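Selenium-binding protein (PDB 2ECE) is of unknown function but forms a beta-propeller and belongs to a family generally credited with selenium binding. Local coordinates at residues Ile60-Glu65 with Arg118-Ile123; Asp215-Glu220 with Ser403-Gln408; Gly178-Asp183 with Trp233-Arg238. All blocks are in the same frame, centred on the assembly; numbering follows the deposited sequence.

Contact 1. Residues Ile60-Glu65 with Arg118-Ile123; sequences IVHKVE and REPKII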
loop_
_atom_site.group_PDB
_atom_site.type_symbol
_atom_site.label_atom_id
_atom_site.label_comp_id
_atom_site.label_asym_id
_atom_site.label_seq_id
_atom_site.Cartn_x
_atom_site.Cartn_y
_atom_site.Cartn_z
ATOM N N ILE A 60 -18.649 -10.811 3.935
ATOM C CA ILE A 60 -18.733 -9.365 3.787
ATOM C C ILE A 60 -20.027 -9.075 4.531
ATOM O O ILE A 60 -21.094 -9.534 4.124
ATOM C CB ILE A 60 -18.911 -8.949 2.324
ATOM C CG1 ILE A 60 -17.655 -9.295 1.525
ATOM C CG2 ILE A 60 -19.221 -7.463 2.254
ATOM C CD1 ILE A 60 -17.845 -9.219 0.019
ATOM N N VAL A 61 -19.950 -8.331 5.625
ATOM C CA VAL A 61 -21.147 -8.054 6.396
ATOM C C VAL A 61 -21.779 -6.707 6.079
ATOM O O VAL A 61 -22.894 -6.423 6.517
ATOM C CB VAL A 61 -20.848 -8.156 7.897
ATOM C CG1 VAL A 61 -20.386 -9.566 8.226
ATOM C CG2 VAL A 61 -19.782 -7.147 8.282
ATOM N N HIS A 62 -21.071 -5.888 5.305
ATOM C CA HIS A 62 -21.572 -4.573 4.923
ATOM C C HIS A 62 -20.700 -3.970 3.828
ATOM O O HIS A 62 -19.509 -4.262 3.729
ATOM C CB HIS A 62 -21.589 -3.629 6.131
ATOM C CG HIS A 62 -22.242 -2.306 5.863
ATOM N ND1 HIS A 62 -23.598 -2.172 5.654
ATOM C CD2 HIS A 62 -21.723 -1.057 5.760
ATOM C CE1 HIS A 62 -23.887 -0.902 5.436
ATOM N NE2 HIS A 62 -22.768 -0.204 5.496
ATOM N N LYS A 63 -21.317 -3.131 3.006
ATOM C CA LYS A 63 -20.623 -2.456 1.925
ATOM C C LYS A 63 -20.956 -0.978 2.008
ATOM O O LYS A 63 -22.125 -0.591 2.002
ATOM C CB LYS A 63 -21.060 -3.006 0.561
ATOM C CG LYS A 63 -20.594 -4.427 0.259
ATOM C CD LYS A 63 -21.004 -4.840 -1.154
ATOM C CE LYS A 63 -20.473 -6.219 -1.518
ATOM N NZ LYS A 63 -20.747 -6.557 -2.944
ATOM N N VAL A 64 -19.928 -0.151 2.132
ATOM C CA VAL A 64 -20.140 1.286 2.183
ATOM C C VAL A 64 -20.066 1.723 0.726
ATOM O O VAL A 64 -18.997 2.055 0.212
ATOM C CB VAL A 64 -19.039 1.989 2.991
ATOM C CG1 VAL A 64 -19.349 3.473 3.107
ATOM C CG2 VAL A 64 -18.930 1.352 4.377
ATOM N N GLU A 65 -21.211 1.681 0.056
ATOM C CA GLU A 65 -21.284 2.056 -1.345
ATOM C C GLU A 65 -21.134 3.572 -1.522
ATOM O O GLU A 65 -21.802 4.361 -0.848
ATOM C CB GLU A 65 -22.594 1.518 -1.939
ATOM C CG GLU A 65 -22.523 -0.002 -2.136
ATOM C CD GLU A 65 -23.868 -0.678 -2.375
ATOM O OE1 GLU A 65 -24.895 0.023 -2.512
ATOM O OE2 GLU A 65 -23.886 -1.930 -2.429
ATOM N N ARG A 118 -19.135 -2.307 12.416
ATOM C CA ARG A 118 -19.621 -3.222 11.386
ATOM C C ARG A 118 -20.432 -2.502 10.313
ATOM O O ARG A 118 -20.706 -3.068 9.252
ATOM C CB ARG A 118 -20.471 -4.333 12.016
ATOM C CG ARG A 118 -19.689 -5.274 12.915
ATOM C CD ARG A 118 -20.616 -6.234 13.660
ATOM N NE ARG A 118 -21.202 -7.254 12.792
ATOM C CZ ARG A 118 -20.587 -8.373 12.421
ATOM N NH1 ARG A 118 -19.357 -8.633 12.837
ATOM N NH2 ARG A 118 -21.210 -9.242 11.637
ATOM N N GLU A 119 -20.819 -1.259 10.585
ATOM C CA GLU A 119 -21.590 -0.490 9.614
ATOM C C GLU A 119 -21.127 0.956 9.571
ATOM O O GLU A 119 -21.803 1.850 10.083
ATOM C CB GLU A 119 -23.088 -0.529 9.937
ATOM C CG GLU A 119 -23.938 0.014 8.797
ATOM C CD GLU A 119 -25.427 -0.192 9.004
ATOM O OE1 GLU A 119 -25.809 -1.117 9.755
ATOM O OE2 GLU A 119 -26.217 0.562 8.395
ATOM N N PRO A 120 -19.961 1.204 8.955
ATOM C CA PRO A 120 -19.411 2.560 8.850
ATOM C C PRO A 120 -20.309 3.392 7.942
ATOM O O PRO A 120 -20.995 2.839 7.085
ATOM C CB PRO A 120 -18.031 2.331 8.225
ATOM C CG PRO A 120 -17.736 0.864 8.512
ATOM C CD PRO A 120 -19.068 0.226 8.310
ATOM N N LYS A 121 -20.303 4.708 8.127
ATOM C CA LYS A 121 -21.121 5.593 7.300
ATOM C C LYS A 121 -20.317 6.790 6.807
ATOM O O LYS A 121 -19.512 7.346 7.547
ATOM C CB LYS A 121 -22.331 6.099 8.097
ATOM C CG LYS A 121 -23.404 5.048 8.380
ATOM C CD LYS A 121 -24.515 5.629 9.248
ATOM C CE LYS A 121 -25.658 4.646 9.472
ATOM N NZ LYS A 121 -26.456 4.387 8.238
ATOM N N ILE A 122 -20.536 7.177 5.552
ATOM C CA ILE A 122 -19.851 8.333 4.985
ATOM C C ILE A 122 -20.462 9.552 5.660
ATOM O O ILE A 122 -21.673 9.753 5.584
ATOM C CB ILE A 122 -20.105 8.463 3.470
ATOM C CG1 ILE A 122 -19.609 7.218 2.737
ATOM C CG2 ILE A 122 -19.426 9.726 2.939
ATOM C CD1 ILE A 122 -20.006 7.193 1.269
ATOM N N ILE A 123 -19.643 10.362 6.319
ATOM C CA ILE A 123 -20.162 11.543 6.988
ATOM C C ILE A 123 -19.692 12.858 6.380
ATOM O O ILE A 123 -20.181 13.924 6.751
ATOM C CB ILE A 123 -19.836 11.525 8.506
ATOM C CG1 ILE A 123 -18.348 11.256 8.739
ATOM C CG2 ILE A 123 -20.702 10.485 9.202
ATOM C CD1 ILE A 123 -17.523 12.510 8.920
HETATM O O HOH W 1 -22.823 2.684 5.211
#
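Two neighbouring blades of a seven-bladed beta-propeller meet here, the outermost strand of one against the loop entering that of the next. Strand 60-65 edges the blade that also holds strands 44-49, 27-33 and 443-449. Residues Arg118-Ile123 lead into strand 121-126, the edge of the next blade. The touching parts run almost the same way, 8° apart. They do not pair as a sheet, and contact is made by side chains, the carbonyls of Arg118 and Pro120, and one water.

His62 is central. Its CG is anti to the backbone N (chi1 -173°), which lays the ring beside Glu119 and Pro120. Glu119 CG sits over one ring face, 3.6 Å from the centroid of the His62 ring and 18° off its normal, a CH-pi contact. Beyond CG the Glu119 chain is extended, and its OE2 stays 4.6 Å from His62 NE2. This carboxylate might favour a protonated imidazole, though Lys121 NZ lies 3.8 Å from Glu119 OE2 in a long salt bridge. A water in the ring plane lies 2.9 Å from His62 NE2. The same water donates to Pro120 O at 2.6 Å, bridging the blades.

Val64 supplies the buried apolar part. Its CG2 faces Pro120 CB at 4.1 Å. Its other branch, CG1, meets Ile122 CG1 at 3.8 Å. Val61 and Arg118 cross at about a right angle. Val61 CG1 is 3.5 Å from Arg118 NH2, and CG2 of the same valine lies over one face of the guanidinium. That group is fixed by a salt bridge from NH1 to Asp49 and a hydrogen bond from NH2 to Thr56, both in the blade of Val61. Face-to-face packing of adjacent sheets by side chains, without strand pairing, is characteristic of beta-propeller blades.

Contact 2. Residues Asp215-Glu220 with Ser403-Gln408; sequences DGLKLE and STWDNQ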
loop_
_atom_site.group_PDB
_atom_site.type_symbol
_atom_site.label_atom_id
_atom_site.label_comp_id
_atom_site.label_asym_id
_atom_site.label_seq_id
_atom_site.Cartn_x
_atom_site.Cartn_y
_atom_site.Cartn_z
ATOM N N ASP A 215 -3.893 5.370 -18.664
ATOM C CA ASP A 215 -4.335 4.566 -19.804
ATOM C C ASP A 215 -3.588 3.242 -19.936
ATOM O O ASP A 215 -3.710 2.557 -20.953
ATOM C CB ASP A 215 -4.218 5.355 -21.119
ATOM C CG ASP A 215 -5.208 6.500 -21.201
ATOM O OD1 ASP A 215 -6.321 6.351 -20.657
ATOM O OD2 ASP A 215 -4.886 7.542 -21.816
ATOM N N GLY A 216 -2.813 2.886 -18.914
ATOM C CA GLY A 216 -2.078 1.634 -18.948
ATOM C C GLY A 216 -0.574 1.790 -19.052
ATOM O O GLY A 216 -0.058 2.897 -19.210
ATOM N N LEU A 217 0.130 0.667 -18.965
ATOM C CA LEU A 217 1.584 0.656 -19.043
ATOM C C LEU A 217 2.014 0.596 -20.501
ATOM O O LEU A 217 1.602 -0.293 -21.241
ATOM C CB LEU A 217 2.145 -0.568 -18.320
ATOM C CG LEU A 217 3.577 -0.563 -17.766
ATOM C CD1 LEU A 217 4.130 -1.972 -17.889
ATOM C CD2 LEU A 217 4.469 0.422 -18.501
ATOM N N LYS A 218 2.828 1.558 -20.910
ATOM C CA LYS A 218 3.341 1.591 -22.267
ATOM C C LYS A 218 4.838 1.403 -22.120
ATOM O O LYS A 218 5.546 2.306 -21.680
ATOM C CB LYS A 218 3.014 2.929 -22.934
ATOM C CG LYS A 218 1.559 3.042 -23.368
ATOM C CD LYS A 218 1.219 4.428 -23.900
ATOM C CE LYS A 218 -0.209 4.474 -24.437
ATOM N NZ LYS A 218 -1.196 3.952 -23.445
ATOM N N LEU A 219 5.306 0.209 -22.465
ATOM C CA LEU A 219 6.721 -0.134 -22.365
ATOM C C LEU A 219 7.680 0.928 -22.894
ATOM O O LEU A 219 8.804 1.043 -22.408
ATOM C CB LEU A 219 6.977 -1.474 -23.067
ATOM C CG LEU A 219 6.891 -2.736 -22.197
ATOM C CD1 LEU A 219 5.877 -2.549 -21.078
ATOM C CD2 LEU A 219 6.527 -3.928 -23.071
ATOM N N GLU A 220 7.248 1.710 -23.878
ATOM C CA GLU A 220 8.118 2.745 -24.423
ATOM C C GLU A 220 8.258 3.919 -23.454
ATOM O O GLU A 220 9.170 4.735 -23.591
ATOM C CB GLU A 220 7.579 3.256 -25.760
ATOM C CG GLU A 220 6.183 3.847 -25.676
ATOM C CD GLU A 220 5.097 2.835 -26.005
ATOM O OE1 GLU A 220 5.253 1.649 -25.636
ATOM O OE2 GLU A 220 4.082 3.230 -26.623
ATOM N N SER A 403 -6.904 -0.484 -12.253
ATOM C CA SER A 403 -7.886 -0.753 -13.304
ATOM C C SER A 403 -7.330 -1.138 -14.676
ATOM O O SER A 403 -7.511 -2.262 -15.127
ATOM C CB SER A 403 -8.821 0.452 -13.458
ATOM O OG SER A 403 -8.094 1.613 -13.820
ATOM N N THR A 404 -6.650 -0.205 -15.333
ATOM C CA THR A 404 -6.112 -0.466 -16.661
ATOM C C THR A 404 -4.902 -1.388 -16.710
ATOM O O THR A 404 -4.681 -2.059 -17.719
ATOM C CB THR A 404 -5.786 0.851 -17.383
ATOM O OG1 THR A 404 -4.997 1.689 -16.531
ATOM C CG2 THR A 404 -7.076 1.574 -17.749
ATOM N N TRP A 405 -4.118 -1.431 -15.636
ATOM C CA TRP A 405 -2.963 -2.317 -15.618
ATOM C C TRP A 405 -3.438 -3.760 -15.425
ATOM O O TRP A 405 -2.862 -4.689 -16.001
ATOM C CB TRP A 405 -1.977 -1.906 -14.509
ATOM C CG TRP A 405 -1.268 -0.606 -14.802
ATOM C CD1 TRP A 405 -1.831 0.539 -15.299
ATOM C CD2 TRP A 405 0.128 -0.325 -14.631
ATOM N NE1 TRP A 405 -0.870 1.509 -15.455
ATOM C CE2 TRP A 405 0.339 1.008 -15.053
ATOM C CE3 TRP A 405 1.223 -1.069 -14.165
ATOM C CZ2 TRP A 405 1.604 1.618 -15.021
ATOM C CZ3 TRP A 405 2.485 -0.458 -14.133
ATOM C CH2 TRP A 405 2.659 0.871 -14.562
ATOM N N ASP A 406 -4.487 -3.949 -14.626
ATOM C CA ASP A 406 -5.031 -5.290 -14.405
ATOM C C ASP A 406 -5.397 -5.862 -15.773
ATOM O O ASP A 406 -5.057 -6.996 -16.113
ATOM C CB ASP A 406 -6.323 -5.255 -13.577
ATOM C CG ASP A 406 -6.107 -4.805 -12.138
ATOM O OD1 ASP A 406 -4.946 -4.735 -11.683
ATOM O OD2 ASP A 406 -7.125 -4.533 -11.465
ATOM N N ASN A 407 -6.103 -5.045 -16.544
ATOM C CA ASN A 407 -6.576 -5.430 -17.861
ATOM C C ASN A 407 -5.483 -5.774 -18.865
ATOM O O ASN A 407 -5.743 -6.473 -19.841
ATOM C CB ASN A 407 -7.484 -4.331 -18.416
ATOM C CG ASN A 407 -8.747 -4.151 -17.584
ATOM O OD1 ASN A 407 -9.065 -4.984 -16.726
ATOM N ND2 ASN A 407 -9.476 -3.064 -17.835
ATOM N N GLN A 408 -4.264 -5.307 -18.626
ATOM C CA GLN A 408 -3.160 -5.605 -19.533
ATOM C C GLN A 408 -2.477 -6.918 -19.182
ATOM O O GLN A 408 -2.166 -7.722 -20.064
ATOM C CB GLN A 408 -2.113 -4.499 -19.498
ATOM C CG GLN A 408 -2.563 -3.184 -20.071
ATOM C CD GLN A 408 -1.489 -2.134 -19.938
ATOM O OE1 GLN A 408 -1.191 -1.675 -18.835
ATOM N NE2 GLN A 408 -0.884 -1.757 -21.059
#
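Two hydrogen bonds join the side-chain amide of Gln408 to the backbone of Leu217. Leu217 N donates to Gln408 OE1 at 2.7 Å, nearly straight at 173°, on a lone pair in the carbonyl plane. In return Gln408 NE2 donates to Leu217 O at 2.9 Å, with an angle of 159°. The carbonyl is met in its plane on a lone pair, and Leu217 O lies close to the amide plane of Gln408. Both backbone polar atoms of one residue are thus satisfied by one amide, and the pair fixes the amide's rotation. An alanine at Gln408 would remove both bonds and would probably loosen the hold of the helix on this loop.

The partners are excursions from two propeller blades that are not adjacent. Loop 215-220 lies between strands 201-204 and 229-234. Helix 403-409 lies between strands 394-398 and 417-423.

Apolar contact falls to Leu217 and Trp405. Leu217 CB lies over the six-membered ring of Trp405, 3.9 Å from its centroid and 6° off the normal, a CH-pi contact. CG follows over the same face, 3.6 Å from Trp405 CH2. Gln408 OE1 also lies above that face, nearer the rim.

Backbone packing involves Gly216, at whose angles a side chain would strike the carbonyl O of Asp215 and also crowd Gln408 OE1. Its CA comes within 3.4 Å of Gln408 OE1. Two polar tips of the helix turn to residues just before Asp215: Thr404 OG1 is hydrogen-bonded to Glu214 O, and Trp405 NE1 to Ile213 O.

Contact 3. Residues Gly178-Asp183 with Trp233-Arg238; sequences GKWEID and WDLRKR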
loop_
_atom_site.group_PDB
_atom_site.type_symbol
_atom_site.label_atom_id
_atom_site.label_comp_id
_atom_site.label_asym_id
_atom_site.label_seq_id
_atom_site.Cartn_x
_atom_site.Cartn_y
_atom_site.Cartn_z
ATOM N N GLY A 178 -3.351 22.131 2.222
ATOM C CA GLY A 178 -2.563 22.492 1.057
ATOM C C GLY A 178 -1.352 21.593 0.903
ATOM O O GLY A 178 -1.278 20.537 1.534
ATOM N N LYS A 179 -0.408 22.013 0.064
ATOM C CA LYS A 179 0.817 21.258 -0.175
ATOM C C LYS A 179 1.674 21.178 1.075
ATOM O O LYS A 179 1.767 22.137 1.840
ATOM C CB LYS A 179 1.658 21.911 -1.279
ATOM C CG LYS A 179 1.179 21.699 -2.699
ATOM C CD LYS A 179 2.282 22.104 -3.679
ATOM C CE LYS A 179 1.821 21.997 -5.119
ATOM N NZ LYS A 179 0.646 22.884 -5.341
ATOM N N TRP A 180 2.310 20.033 1.276
ATOM C CA TRP A 180 3.188 19.861 2.426
ATOM C C TRP A 180 4.579 20.420 2.126
ATOM O O TRP A 180 5.244 20.958 3.012
ATOM C CB TRP A 180 3.321 18.383 2.775
ATOM C CG TRP A 180 4.401 18.104 3.769
ATOM C CD1 TRP A 180 4.373 18.362 5.110
ATOM C CD2 TRP A 180 5.687 17.538 3.494
ATOM N NE1 TRP A 180 5.564 17.986 5.688
ATOM C CE2 TRP A 180 6.386 17.475 4.719
ATOM C CE3 TRP A 180 6.314 17.071 2.328
ATOM C CZ2 TRP A 180 7.690 16.969 4.815
ATOM C CZ3 TRP A 180 7.612 16.567 2.424
ATOM C CH2 TRP A 180 8.282 16.518 3.660
ATOM N N GLU A 181 5.004 20.294 0.872
ATOM C CA GLU A 181 6.331 20.744 0.453
ATOM C C GLU A 181 6.557 22.248 0.489
ATOM O O GLU A 181 5.746 23.022 -0.022
ATOM C CB GLU A 181 6.647 20.262 -0.969
ATOM C CG GLU A 181 6.573 18.756 -1.204
ATOM C CD GLU A 181 5.150 18.272 -1.408
ATOM O OE1 GLU A 181 4.239 19.125 -1.507
ATOM O OE2 GLU A 181 4.943 17.044 -1.479
ATOM N N ILE A 182 7.676 22.647 1.085
ATOM C CA ILE A 182 8.062 24.052 1.139
ATOM C C ILE A 182 9.213 24.210 0.138
ATOM O O ILE A 182 9.279 25.194 -0.599
ATOM C CB ILE A 182 8.526 24.469 2.561
ATOM C CG1 ILE A 182 7.308 24.639 3.478
ATOM C CG2 ILE A 182 9.297 25.791 2.505
ATOM C CD1 ILE A 182 6.370 25.762 3.039
ATOM N N ASP A 183 10.097 23.213 0.104
ATOM C CA ASP A 183 11.248 23.206 -0.804
ATOM C C ASP A 183 11.453 21.775 -1.296
ATOM O O ASP A 183 12.068 20.965 -0.607
ATOM C CB ASP A 183 12.510 23.679 -0.071
ATOM C CG ASP A 183 13.735 23.709 -0.974
ATOM O OD1 ASP A 183 13.684 23.138 -2.085
ATOM O OD2 ASP A 183 14.758 24.298 -0.567
ATOM N N TRP A 233 13.533 13.708 3.252
ATOM C CA TRP A 233 13.148 15.059 3.633
ATOM C C TRP A 233 13.256 15.336 5.123
ATOM O O TRP A 233 13.204 14.424 5.946
ATOM C CB TRP A 233 11.691 15.334 3.260
ATOM C CG TRP A 233 11.280 14.994 1.880
ATOM C CD1 TRP A 233 11.238 13.755 1.314
ATOM C CD2 TRP A 233 10.745 15.900 0.912
ATOM N NE1 TRP A 233 10.700 13.830 0.052
ATOM C CE2 TRP A 233 10.390 15.136 -0.221
ATOM C CE3 TRP A 233 10.527 17.284 0.895
ATOM C CZ2 TRP A 233 9.828 15.713 -1.371
ATOM C CZ3 TRP A 233 9.968 17.859 -0.251
ATOM C CH2 TRP A 233 9.625 17.072 -1.365
ATOM N N ASP A 234 13.377 16.619 5.445
ATOM C CA ASP A 234 13.399 17.104 6.821
ATOM C C ASP A 234 11.893 17.270 7.068
ATOM O O ASP A 234 11.270 18.177 6.518
ATOM C CB ASP A 234 14.086 18.472 6.882
ATOM C CG ASP A 234 14.154 19.035 8.292
ATOM O OD1 ASP A 234 13.222 18.790 9.085
ATOM O OD2 ASP A 234 15.139 19.739 8.600
ATOM N N LEU A 235 11.308 16.381 7.864
ATOM C CA LEU A 235 9.872 16.412 8.142
ATOM C C LEU A 235 9.400 17.756 8.688
ATOM O O LEU A 235 8.334 18.262 8.324
ATOM C CB LEU A 235 9.520 15.319 9.152
ATOM C CG LEU A 235 8.202 14.542 9.022
ATOM C CD1 LEU A 235 7.715 14.207 10.420
ATOM C CD2 LEU A 235 7.148 15.338 8.271
ATOM N N ARG A 236 10.206 18.333 9.563
ATOM C CA ARG A 236 9.867 19.599 10.183
ATOM C C ARG A 236 9.952 20.810 9.261
ATOM O O ARG A 236 9.016 21.603 9.190
ATOM C CB ARG A 236 10.765 19.827 11.376
ATOM C CG ARG A 236 10.498 21.116 12.048
ATOM C CD ARG A 236 11.591 21.399 13.002
ATOM N NE ARG A 236 11.155 22.403 13.941
ATOM C CZ ARG A 236 11.945 23.356 14.395
ATOM N NH1 ARG A 236 13.214 23.411 13.996
ATOM N NH2 ARG A 236 11.443 24.289 15.190
ATOM N N LYS A 237 11.076 20.958 8.571
ATOM C CA LYS A 237 11.261 22.087 7.671
ATOM C C LYS A 237 10.575 21.879 6.325
ATOM O O LYS A 237 10.561 22.785 5.492
ATOM C CB LYS A 237 12.751 22.366 7.458
ATOM C CG LYS A 237 13.492 22.899 8.691
ATOM C CD LYS A 237 12.950 24.250 9.148
ATOM C CE LYS A 237 13.966 25.010 9.998
ATOM N NZ LYS A 237 15.046 25.624 9.167
ATOM N N ARG A 238 10.018 20.685 6.112
ATOM C CA ARG A 238 9.300 20.380 4.874
ATOM C C ARG A 238 10.184 20.646 3.659
ATOM O O ARG A 238 9.746 21.215 2.660
ATOM C CB ARG A 238 8.023 21.229 4.825
ATOM C CG ARG A 238 7.126 20.981 6.050
ATOM C CD ARG A 238 6.172 22.127 6.338
ATOM N NE ARG A 238 5.166 22.331 5.299
ATOM C CZ ARG A 238 4.304 23.344 5.302
ATOM N NH1 ARG A 238 4.334 24.232 6.288
ATOM N NH2 ARG A 238 3.416 23.478 4.323
HETATM O O HOH W 2 5.608 18.251 8.477
#
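Trp180 CG is anti to its backbone N (chi1 169°), which sets the indole between Arg238 and Trp233. Arg238 CG is anti to the carbonyl carbon (chi1 -58°), and its chain bends at chi3 (66°). The arginine therefore runs past the indole in the opposite direction and brings its guanidinium back to the backbone of Trp180. Arg238 CB lies over one face of the indole. Arg238 NE donates to Trp180 O at 2.7 Å, and Arg238 NH2 donates to Lys179 O at 3.3 Å. Both acceptors lie near the guanidinium plane, while Ile182 CG1 covers one of its faces.

The backbone answers in kind. Arg238 O accepts from Ile182 N at 3.0 Å and from Asp183 N at 3.3 Å, so two N-H groups grip one carbonyl.

On the buried side Trp180 CZ3 rests over a face of Trp233, 3.4 Å from Trp233 CE3, with the ring planes oblique. At the Trp180 edge a water accepts from Trp180 NE1 at 2.8 Å and donates to Leu235 O at 2.7 Å. Asp234 OD1 accepts from Lys237 N, an Asx motif in the turn that leads to Arg238.

Trp180 follows strand 176-179, the outer strand of one propeller blade. The turn joins strands 229-234 and 239-245 of the next blade, whose strand 201-204 offers Leu202 to both tryptophans.

The three contacts lie apart on the propeller, their centres about 19 to 22 Å from the centre of the chain. Contacts 1 and 3 both join adjacent blades at an outer strand, yet their centres are 35 Å apart. Contact 2 instead ties a loop to a helix from blades that are not neighbours. Its centre is 31 Å from that of contact 1 and 32 Å from that of contact 3. The closest two, contacts 1 and 2, are about 16 Å apart at their nearest atoms, so none touches another. Along the chain contact 1 closes first, whereas the segments of contacts 2 and 3 alternate. No selenium or other ligand site is identified here.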